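Local coordinates for proximal thread matrix protein 1 (Mytilus galloprovincialis, PDB 4CN9) that binds zinc and, probably through its von Willebrand factor type A domains, collagen, as a matrix protein of the mussel byssal thread, at residues Q67-N70 against K71-Q75; F119-K122 against E123-K126. All coordinates share one frame; numbering follows the deposited sequence.

Contact 1 (Q67-N70 against K71-Q75); sequences QYDN and KENYQ
Asp69 and Asn73 meet across the break between two successive helices, and their bond heads the tightly held part of this contact. Asn73 ND2 donates to Asp69 OD2 at 2.8 Å, nearly straight at 168°; OD2 accepts with its anti lone pair, the one directed away from the other carboxylate oxygen, and carboxylate and amide lie almost in one plane. The same ND2 also donates to the carbonyl of Ile66, and with both bonds made the buried amide is fixed in its rotation. Asn70, where the chain leaves helical geometry, opens a type I beta turn that is closed by Asn73 N donating to Asn70 O at 3.0 Å. The Asn70 side chain makes a capping bond ahead of the second helix: with CG trans to the backbone nitrogen (chi1 -171°), OD1 reaches forward to accept from Glu72 N at 2.8 Å.

On the Gln67-Tyr74 flank the link is an ordered water. It donates to Gln67 OE1 and to Asn70 O, both at 2.9 Å, and accepts from Tyr74 N at 3.1 Å, so a single molecule ties the end of one helix to the start of the next. Gln67 OE1 also lies at the edge of the Tyr74 ring, near its plane and 3.6 Å from CD2. The loose, solvent side belongs to Lys71 and Glu72: Gln67 NE2 rests 3.3 Å from Lys71 CG, but the rest of that lysine chain runs outward, and the end of Glu72 leads away.

The arrangement is a helix-to-helix turn, joining helix 64-69 to helix 73-85 in the first von Willebrand factor type A domain. Tyr74 turns inward from it, its OH bonded to Asn136 and its ring against the loop residues Asp62 and Pro134, while Asn73 packs on Phe227.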
loop_
_atom_site.group_PDB
_atom_site.type_symbol
_atom_site.label_atom_id
_atom_site.label_comp_id
_atom_site.label_asym_id
_atom_site.label_seq_id
_atom_site.Cartn_x
_atom_site.Cartn_y
_atom_site.Cartn_z
ATOM N N GLN A 67 25.596 7.270 -13.918
ATOM C CA GLN A 67 27.035 7.383 -14.094
ATOM C C GLN A 67 27.392 8.823 -14.470
ATOM O O GLN A 67 28.381 9.358 -13.977
ATOM C CB GLN A 67 27.522 6.387 -15.159
ATOM C CG GLN A 67 29.014 6.461 -15.492
ATOM C CD GLN A 67 29.911 6.019 -14.344
ATOM O OE1 GLN A 67 29.522 5.204 -13.498
ATOM N NE2 GLN A 67 31.124 6.565 -14.305
ATOM N N TYR A 68 26.572 9.452 -15.310
ATOM C CA TYR A 68 26.782 10.855 -15.679
ATOM C C TYR A 68 26.756 11.758 -14.449
ATOM O O TYR A 68 27.528 12.699 -14.358
ATOM C CB TYR A 68 25.711 11.358 -16.657
ATOM C CG TYR A 68 25.730 10.722 -18.025
ATOM C CD1 TYR A 68 26.910 10.246 -18.584
ATOM C CD2 TYR A 68 24.555 10.597 -18.764
ATOM C CE1 TYR A 68 26.924 9.665 -19.844
ATOM C CE2 TYR A 68 24.560 10.021 -20.016
ATOM C CZ TYR A 68 25.748 9.552 -20.553
ATOM O OH TYR A 68 25.754 8.963 -21.805
ATOM N N ASP A 69 25.849 11.485 -13.516
ATOM C CA ASP A 69 25.696 12.344 -12.349
ATOM C C ASP A 69 26.940 12.327 -11.457
ATOM O O ASP A 69 27.399 13.371 -10.998
ATOM C CB ASP A 69 24.473 11.930 -11.533
ATOM C CG ASP A 69 24.344 12.725 -10.253
ATOM O OD1 ASP A 69 23.921 13.894 -10.344
ATOM O OD2 ASP A 69 24.668 12.188 -9.166
ATOM N N ASN A 70 27.482 11.137 -11.215
ATOM C CA ASN A 70 28.645 10.988 -10.354
ATOM C C ASN A 70 29.210 9.576 -10.456
ATOM O O ASN A 70 28.486 8.591 -10.274
ATOM C CB ASN A 70 28.259 11.313 -8.906
ATOM C CG ASN A 70 29.459 11.395 -7.985
ATOM O OD1 ASN A 70 30.337 10.529 -8.000
ATOM N ND2 ASN A 70 29.506 12.446 -7.181
ATOM N N LYS A 71 30.505 9.474 -10.739
ATOM C CA LYS A 71 31.144 8.174 -10.947
ATOM C C LYS A 71 31.098 7.257 -9.724
ATOM O O LYS A 71 31.318 6.057 -9.857
ATOM C CB LYS A 71 32.606 8.348 -11.378
ATOM C CG LYS A 71 32.798 8.982 -12.750
ATOM C CD LYS A 71 34.276 9.253 -13.021
ATOM C CE LYS A 71 34.492 10.023 -14.318
ATOM N NZ LYS A 71 35.921 10.421 -14.491
ATOM N N GLU A 72 30.821 7.816 -8.547
ATOM C CA GLU A 72 30.740 7.029 -7.311
ATOM C C GLU A 72 29.317 6.558 -6.958
ATOM O O GLU A 72 29.132 5.789 -6.003
ATOM C CB GLU A 72 31.305 7.831 -6.130
ATOM C CG GLU A 72 32.828 7.828 -6.055
ATOM C CD GLU A 72 33.421 6.432 -6.234
ATOM O OE1 GLU A 72 33.078 5.526 -5.438
ATOM O OE2 GLU A 72 34.222 6.239 -7.179
ATOM N N ASN A 73 28.321 7.009 -7.716
ATOM C CA ASN A 73 26.937 6.623 -7.443
ATOM C C ASN A 73 26.690 5.109 -7.387
ATOM O O ASN A 73 26.057 4.635 -6.446
ATOM C CB ASN A 73 25.990 7.264 -8.447
ATOM C CG ASN A 73 25.797 8.739 -8.194
ATOM O OD1 ASN A 73 26.038 9.218 -7.088
ATOM N ND2 ASN A 73 25.355 9.470 -9.212
ATOM N N TYR A 74 27.172 4.352 -8.376
ATOM C CA TYR A 74 26.914 2.909 -8.392
ATOM C C TYR A 74 27.487 2.223 -7.162
ATOM O O TYR A 74 26.887 1.291 -6.627
ATOM C CB TYR A 74 27.470 2.242 -9.653
ATOM C CG TYR A 74 26.607 2.416 -10.879
ATOM C CD1 TYR A 74 25.241 2.116 -10.845
ATOM C CD2 TYR A 74 27.151 2.884 -12.078
ATOM C CE1 TYR A 74 24.446 2.279 -11.975
ATOM C CE2 TYR A 74 26.358 3.054 -13.209
ATOM C CZ TYR A 74 25.004 2.746 -13.149
ATOM O OH TYR A 74 24.209 2.901 -14.271
ATOM N N GLN A 75 28.661 2.662 -6.720
ATOM C CA GLN A 75 29.253 2.070 -5.522
ATOM C C GLN A 75 28.361 2.298 -4.299
ATOM O O GLN A 75 28.222 1.413 -3.455
ATOM C CB GLN A 75 30.662 2.614 -5.260
ATOM C CG GLN A 75 31.398 1.831 -4.189
ATOM C CD GLN A 75 31.370 0.330 -4.442
ATOM O OE1 GLN A 75 31.854 -0.147 -5.465
ATOM N NE2 GLN A 75 30.780 -0.416 -3.518
HETATM O O HOH W 1 28.345 5.772 -10.911
#

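Contact 2 (F119-K122 against E123-K126)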
loop_
_atom_site.group_PDB
_atom_site.type_symbol
_atom_site.label_atom_id
_atom_site.label_comp_id
_atom_site.label_asym_id
_atom_site.label_seq_id
_atom_site.Cartn_x
_atom_site.Cartn_y
_atom_site.Cartn_z
ATOM N N PHE A 119 23.541 -17.908 -4.418
ATOM C CA PHE A 119 24.475 -17.816 -3.298
ATOM C C PHE A 119 23.810 -18.253 -2.004
ATOM O O PHE A 119 22.589 -18.166 -1.867
ATOM C CB PHE A 119 25.009 -16.391 -3.153
ATOM C CG PHE A 119 25.753 -15.894 -4.361
ATOM C CD1 PHE A 119 26.912 -16.526 -4.788
ATOM C CD2 PHE A 119 25.307 -14.789 -5.057
ATOM C CE1 PHE A 119 27.603 -16.065 -5.895
ATOM C CE2 PHE A 119 25.995 -14.312 -6.152
ATOM C CZ PHE A 119 27.148 -14.949 -6.577
ATOM N N LYS A 120 24.625 -18.715 -1.056
ATOM C CA LYS A 120 24.119 -19.365 0.143
ATOM C C LYS A 120 24.590 -18.707 1.446
ATOM O O LYS A 120 24.161 -19.107 2.526
ATOM C CB LYS A 120 24.520 -20.839 0.114
ATOM C CG LYS A 120 23.954 -21.601 -1.087
ATOM C CD LYS A 120 22.640 -22.291 -0.729
ATOM C CE LYS A 120 22.115 -23.169 -1.863
ATOM N NZ LYS A 120 21.387 -22.398 -2.910
ATOM N N THR A 121 25.466 -17.712 1.354
ATOM C CA THR A 121 25.845 -16.922 2.524
ATOM C C THR A 121 25.778 -15.424 2.234
ATOM O O THR A 121 25.881 -15.002 1.081
ATOM C CB THR A 121 27.281 -17.234 2.990
ATOM O OG1 THR A 121 28.215 -16.729 2.031
ATOM C CG2 THR A 121 27.488 -18.723 3.163
ATOM N N LYS A 122 25.631 -14.629 3.287
ATOM C CA LYS A 122 25.666 -13.177 3.171
ATOM C C LYS A 122 26.922 -12.672 2.451
ATOM O O LYS A 122 26.847 -11.767 1.620
ATOM C CB LYS A 122 25.567 -12.528 4.552
ATOM C CG LYS A 122 24.174 -12.561 5.175
ATOM C CD LYS A 122 24.160 -11.782 6.489
ATOM C CE LYS A 122 22.762 -11.639 7.078
ATOM N NZ LYS A 122 22.236 -12.920 7.622
ATOM N N GLU A 123 28.077 -13.253 2.772
ATOM C CA GLU A 123 29.342 -12.828 2.171
ATOM C C GLU A 123 29.332 -13.039 0.663
ATOM O O GLU A 123 29.687 -12.147 -0.093
ATOM C CB GLU A 123 30.521 -13.611 2.771
ATOM C CG GLU A 123 31.862 -13.259 2.145
ATOM C CD GLU A 123 32.983 -14.184 2.593
ATOM O OE1 GLU A 123 32.939 -15.387 2.254
ATOM O OE2 GLU A 123 33.907 -13.706 3.283
ATOM N N ASP A 124 28.943 -14.235 0.240
ATOM C CA ASP A 124 28.840 -14.551 -1.179
ATOM C C ASP A 124 27.850 -13.642 -1.921
ATOM O O ASP A 124 28.122 -13.210 -3.045
ATOM C CB ASP A 124 28.445 -16.013 -1.356
ATOM C CG ASP A 124 29.606 -16.963 -1.103
ATOM O OD1 ASP A 124 30.756 -16.492 -1.047
ATOM O OD2 ASP A 124 29.368 -18.177 -0.970
ATOM N N ILE A 125 26.709 -13.356 -1.294
ATOM C CA ILE A 125 25.730 -12.445 -1.886
ATOM C C ILE A 125 26.339 -11.053 -2.039
ATOM O O ILE A 125 26.202 -10.417 -3.086
ATOM C CB ILE A 125 24.436 -12.379 -1.052
ATOM C CG1 ILE A 125 23.694 -13.725 -1.117
ATOM C CG2 ILE A 125 23.536 -11.243 -1.540
ATOM C CD1 ILE A 125 22.671 -13.894 -0.012
ATOM N N LYS A 126 27.039 -10.586 -1.008
ATOM C CA LYS A 126 27.640 -9.255 -1.053
ATOM C C LYS A 126 28.708 -9.138 -2.149
ATOM O O LYS A 126 28.810 -8.109 -2.820
ATOM C CB LYS A 126 28.156 -8.848 0.337
ATOM C CG LYS A 126 27.007 -8.582 1.325
ATOM C CD LYS A 126 27.452 -7.928 2.627
ATOM C CE LYS A 126 28.311 -8.859 3.481
ATOM N NZ LYS A 126 28.875 -8.096 4.631
#
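Thr121 OG1 accepts from Asp124 N at 3.2 Å, an N-cap bond that satisfies one of the amides at the start of a helix and illustrates how a threonine can begin one. Its chi1 of 70° sets OG1 between the backbone nitrogen and the carbonyl carbon, facing the first turn. The Asp124 side chain crosses that of Thr121 at a slant, its CG 3.4 Å from OG1.

Backbone hydrogen bonding then takes over: Ile125 N donates to Thr121 O at 3.0 Å, and Lys126 N to Lys122 O at 2.9 Å. These are regular i to i+4 helical bonds.

The apolar packing belongs to Phe119, which folds back over the first turn. Its CB meets Ile125 CG1 at 3.6 Å, and CD1 lies 3.8 Å from Asp124 CB. A carbonyl-on-ring contact adds to this: Asp124 O sits over the centre of one Phe119 face, 3.7 Å above the plane. An alanine in place of Phe119 would keep CB near Ile125 but would probably leave that carbonyl and Asp124 CB without their aromatic cover.

Beyond the turn, the Phe119 ring packs edge-to-face with that of Phe114. Lys122 NZ bonds to the carbonyls of Phe88 and Val91, and Lys126 forms a salt bridge with Asp86. Through Val85 and Lys82, the start of helix 122-130 packs against helix 73-85, with Ile125 filling in towards Val91 and Phe114.

In the fold
Both contacts show side chains helping to start a helix, and both lie in the first von Willebrand factor type A domain, their centres 24 Å apart and their nearest atoms about 8 Å apart without touching. Helix 73-85 links them: contact 1 holds its beginning, and the side chains of contact 2 pack on its later residues, Lys82 and Val85. Each is nearer a different zinc ion. In contact 1 the Tyr74 side chain is about 7 Å from the zinc of the MIDAS motif, bound by Ser63, Ser65 and Asp174. In contact 2 the side chain of Lys122 is about 10 Å from a bound zinc ion, the one held by Glu49, Asp51 and His446.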